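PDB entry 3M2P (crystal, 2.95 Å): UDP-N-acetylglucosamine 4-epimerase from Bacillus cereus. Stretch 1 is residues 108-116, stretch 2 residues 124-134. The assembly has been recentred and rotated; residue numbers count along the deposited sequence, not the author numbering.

Stretch 1, residues 108-116: STISAYSDE
Stretch 2 124-134: KELPLPDLMYG

Stretch 1 leaves a strand at Ser108 and Thr109, both extended (phi/psi -100/-163 and -153/155). A 3-10 segment follows at 110-112, with Ile110 at -59/-19 and Ala112 at -90/-5. Its turn is tied by Ala112 N to Thr109 O at 3.1 Å and Tyr113 N to Ile110 O at 3.0 Å. The Thr109 side chain (chi1 t) helps: its OG1 accepts from Ser111 N at 3.0 Å, nearly straight at 173°. Tyr113 returns to an extended conformation (-118/168).

Stretch 2 is mostly extended from Glu125 to Pro129. Leu131 is the N-cap of a helix that begins at Met132, modelled as selenomethionine. The CA atoms of Ala112 and Pro129 lie 4.8 Å apart, those of Tyr113 and Pro127 5.0 Å. The register falls in stretch 2 as it rises in stretch 1.

One hydrogen bond joins the stretches: Leu128 N donates to Ala112 O at 2.7 Å and 152°. The pairing suits Leu128, since its neighbours Pro127 and Pro129 have no amide hydrogen to offer.

Ala112 points its CB away, yet that CB lies 4.5 Å from Pro127 CB. Tyr113 (chi1 m, chi2 -66°) also starts away, but its ring swings back, bringing CD1 to 3.2 Å from Glu125 CG. The aliphatic part of Glu125 (t, p) thus lies obliquely against the tyrosine ring. Its OE2 lies 4.6 Å from Asp115 OD2, a like-charge approach that adds no attraction. Leu128 (chi1 t) reaches Ser114, CD2 to CB 3.1 Å; the Ser114 hydroxyl is not modelled.

Tyr133 (chi1 t, chi2 78°) sets its OH 3.6 Å from Thr109 CB. Ser111 OG (chi1 m) meets the ring edge, 3.9 Å from Tyr133 CE2. Gly134 CA sits 3.6 Å from Ser111 O; an ideal CB there would clash with that oxygen at 2.6 Å. Thr109, Ala112, Tyr113, Pro129 and Gly134 are buried. The contact buries 579 Å², both sides summed.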

# COMPACT_ATOMS: atom_id res chain seq x y z
N SER A 108 7.52 -5.69 7.60
CA SER A 108 7.33 -4.89 6.40
C SER A 108 8.66 -4.74 5.64
O SER A 108 9.60 -5.51 5.88
CB SER A 108 6.73 -3.53 6.74
OG SER A 108 6.17 -2.92 5.59
N THR A 109 8.74 -3.77 4.73
CA THR A 109 9.93 -3.68 3.88
C THR A 109 10.29 -2.30 3.36
O THR A 109 9.43 -1.43 3.18
CB THR A 109 9.81 -4.59 2.65
OG1 THR A 109 11.00 -4.45 1.85
CG2 THR A 109 8.61 -4.21 1.81
N ILE A 110 11.57 -2.15 3.06
CA ILE A 110 12.14 -0.96 2.43
C ILE A 110 11.48 -0.72 1.07
O ILE A 110 11.53 0.39 0.52
CB ILE A 110 13.68 -1.11 2.29
CG1 ILE A 110 14.34 0.16 1.76
CG2 ILE A 110 14.06 -2.31 1.43
CD1 ILE A 110 15.84 0.10 1.80
N SER A 111 10.86 -1.76 0.54
CA SER A 111 10.15 -1.70 -0.73
C SER A 111 8.84 -0.92 -0.64
O SER A 111 8.02 -0.97 -1.56
CB SER A 111 9.90 -3.10 -1.28
OG SER A 111 11.12 -3.79 -1.49
N ALA A 112 8.64 -0.21 0.46
CA ALA A 112 7.51 0.70 0.59
C ALA A 112 7.96 2.06 0.08
O ALA A 112 7.16 2.99 -0.01
CB ALA A 112 7.06 0.81 2.03
N TYR A 113 9.24 2.16 -0.25
CA TYR A 113 9.82 3.41 -0.68
C TYR A 113 10.33 3.25 -2.11
O TYR A 113 10.42 2.13 -2.60
CB TYR A 113 10.99 3.78 0.21
CG TYR A 113 10.70 3.93 1.69
CD1 TYR A 113 9.87 4.93 2.16
CD2 TYR A 113 11.30 3.10 2.61
CE1 TYR A 113 9.63 5.08 3.49
CE2 TYR A 113 11.08 3.24 3.95
CZ TYR A 113 10.24 4.23 4.40
OH TYR A 113 10.03 4.37 5.76
N SER A 114 10.67 4.36 -2.76
CA SER A 114 11.15 4.30 -4.14
C SER A 114 11.81 5.60 -4.59
O SER A 114 12.79 5.59 -5.33
CB SER A 114 10.01 3.94 -5.09
N ASP A 115 11.26 6.73 -4.13
CA ASP A 115 11.67 8.05 -4.58
C ASP A 115 13.12 8.34 -4.26
O ASP A 115 13.46 8.61 -3.12
CB ASP A 115 10.79 9.12 -3.92
CG ASP A 115 10.90 10.48 -4.60
OD1 ASP A 115 11.86 10.68 -5.38
OD2 ASP A 115 10.03 11.34 -4.35
N GLU A 116 13.98 8.29 -5.28
CA GLU A 116 15.42 8.46 -5.08
C GLU A 116 15.79 9.89 -4.68
O GLU A 116 16.83 10.13 -4.06
CB GLU A 116 16.21 8.01 -6.31
CG GLU A 116 16.53 6.52 -6.30
CD GLU A 116 17.22 6.03 -7.57
OE1 GLU A 116 16.60 6.14 -8.66
OE2 GLU A 116 18.37 5.54 -7.48
N LYS A 124 8.76 9.13 7.70
CA LYS A 124 7.83 10.19 7.31
C LYS A 124 7.79 10.36 5.78
O LYS A 124 7.06 11.20 5.25
CB LYS A 124 8.15 11.52 8.01
CG LYS A 124 8.32 11.42 9.53
CD LYS A 124 7.97 12.71 10.23
CE LYS A 124 6.48 12.75 10.56
NZ LYS A 124 6.05 13.97 11.32
N GLU A 125 8.59 9.55 5.10
CA GLU A 125 8.62 9.47 3.64
C GLU A 125 7.30 8.90 3.12
O GLU A 125 6.86 7.85 3.58
CB GLU A 125 9.75 8.53 3.24
CG GLU A 125 9.76 8.14 1.78
CD GLU A 125 10.13 9.30 0.87
OE1 GLU A 125 10.91 10.17 1.31
OE2 GLU A 125 9.63 9.34 -0.28
N LEU A 126 6.67 9.59 2.16
CA LEU A 126 5.48 9.03 1.54
C LEU A 126 5.81 7.68 0.92
O LEU A 126 6.69 7.59 0.05
CB LEU A 126 4.90 9.96 0.46
CG LEU A 126 3.90 11.02 0.91
CD1 LEU A 126 3.31 11.73 -0.28
CD2 LEU A 126 2.80 10.42 1.77
N PRO A 127 5.12 6.62 1.36
CA PRO A 127 5.39 5.34 0.72
C PRO A 127 5.05 5.46 -0.76
O PRO A 127 4.16 6.21 -1.13
CB PRO A 127 4.41 4.39 1.42
CG PRO A 127 4.11 5.04 2.71
CD PRO A 127 4.12 6.51 2.43
N LEU A 128 5.79 4.76 -1.60
CA LEU A 128 5.58 4.83 -3.03
C LEU A 128 6.27 3.62 -3.64
O LEU A 128 7.42 3.69 -4.08
CB LEU A 128 6.14 6.14 -3.59
CG LEU A 128 6.32 6.37 -5.08
CD1 LEU A 128 5.99 7.79 -5.40
CD2 LEU A 128 7.76 6.09 -5.47
N PRO A 129 5.56 2.48 -3.63
CA PRO A 129 6.13 1.19 -4.00
C PRO A 129 6.26 1.09 -5.51
O PRO A 129 5.50 1.73 -6.23
CB PRO A 129 5.09 0.18 -3.48
CG PRO A 129 4.14 0.97 -2.63
CD PRO A 129 4.16 2.35 -3.18
N ASP A 130 7.24 0.31 -5.95
CA ASP A 130 7.48 0.05 -7.36
C ASP A 130 6.87 -1.29 -7.70
O ASP A 130 6.57 -1.58 -8.86
CB ASP A 130 8.99 -0.04 -7.62
CG ASP A 130 9.60 1.25 -8.12
OD1 ASP A 130 8.82 2.18 -8.44
OD2 ASP A 130 10.85 1.31 -8.19
N LEU A 131 6.70 -2.11 -6.68
CA LEU A 131 6.24 -3.47 -6.89
C LEU A 131 4.87 -3.73 -6.31
O LEU A 131 4.43 -3.05 -5.39
CB LEU A 131 7.26 -4.45 -6.34
CG LEU A 131 8.39 -4.66 -7.34
CD1 LEU A 131 9.28 -5.85 -6.95
CD2 LEU A 131 7.76 -4.88 -8.72
N MSE A 132 4.19 -4.73 -6.85
CA MSE A 132 2.91 -5.12 -6.31
C MSE A 132 3.16 -5.67 -4.91
O MSE A 132 2.38 -5.43 -4.01
CB MSE A 132 2.24 -6.15 -7.22
CG MSE A 132 0.80 -5.80 -7.60
SE MSE A 132 0.62 -4.01 -8.38
CE MSE A 132 -1.31 -3.94 -8.44
N TYR A 133 4.27 -6.37 -4.74
CA TYR A 133 4.73 -6.80 -3.42
C TYR A 133 4.72 -5.65 -2.42
O TYR A 133 4.25 -5.79 -1.29
CB TYR A 133 6.13 -7.42 -3.54
CG TYR A 133 6.93 -7.55 -2.26
CD1 TYR A 133 6.68 -8.57 -1.34
CD2 TYR A 133 7.98 -6.69 -1.99
CE1 TYR A 133 7.43 -8.69 -0.17
CE2 TYR A 133 8.74 -6.80 -0.84
CZ TYR A 133 8.47 -7.80 0.07
OH TYR A 133 9.25 -7.88 1.21
N GLY A 134 5.23 -4.50 -2.84
CA GLY A 134 5.27 -3.33 -1.99
C GLY A 134 3.88 -2.89 -1.61
O GLY A 134 3.56 -2.80 -0.42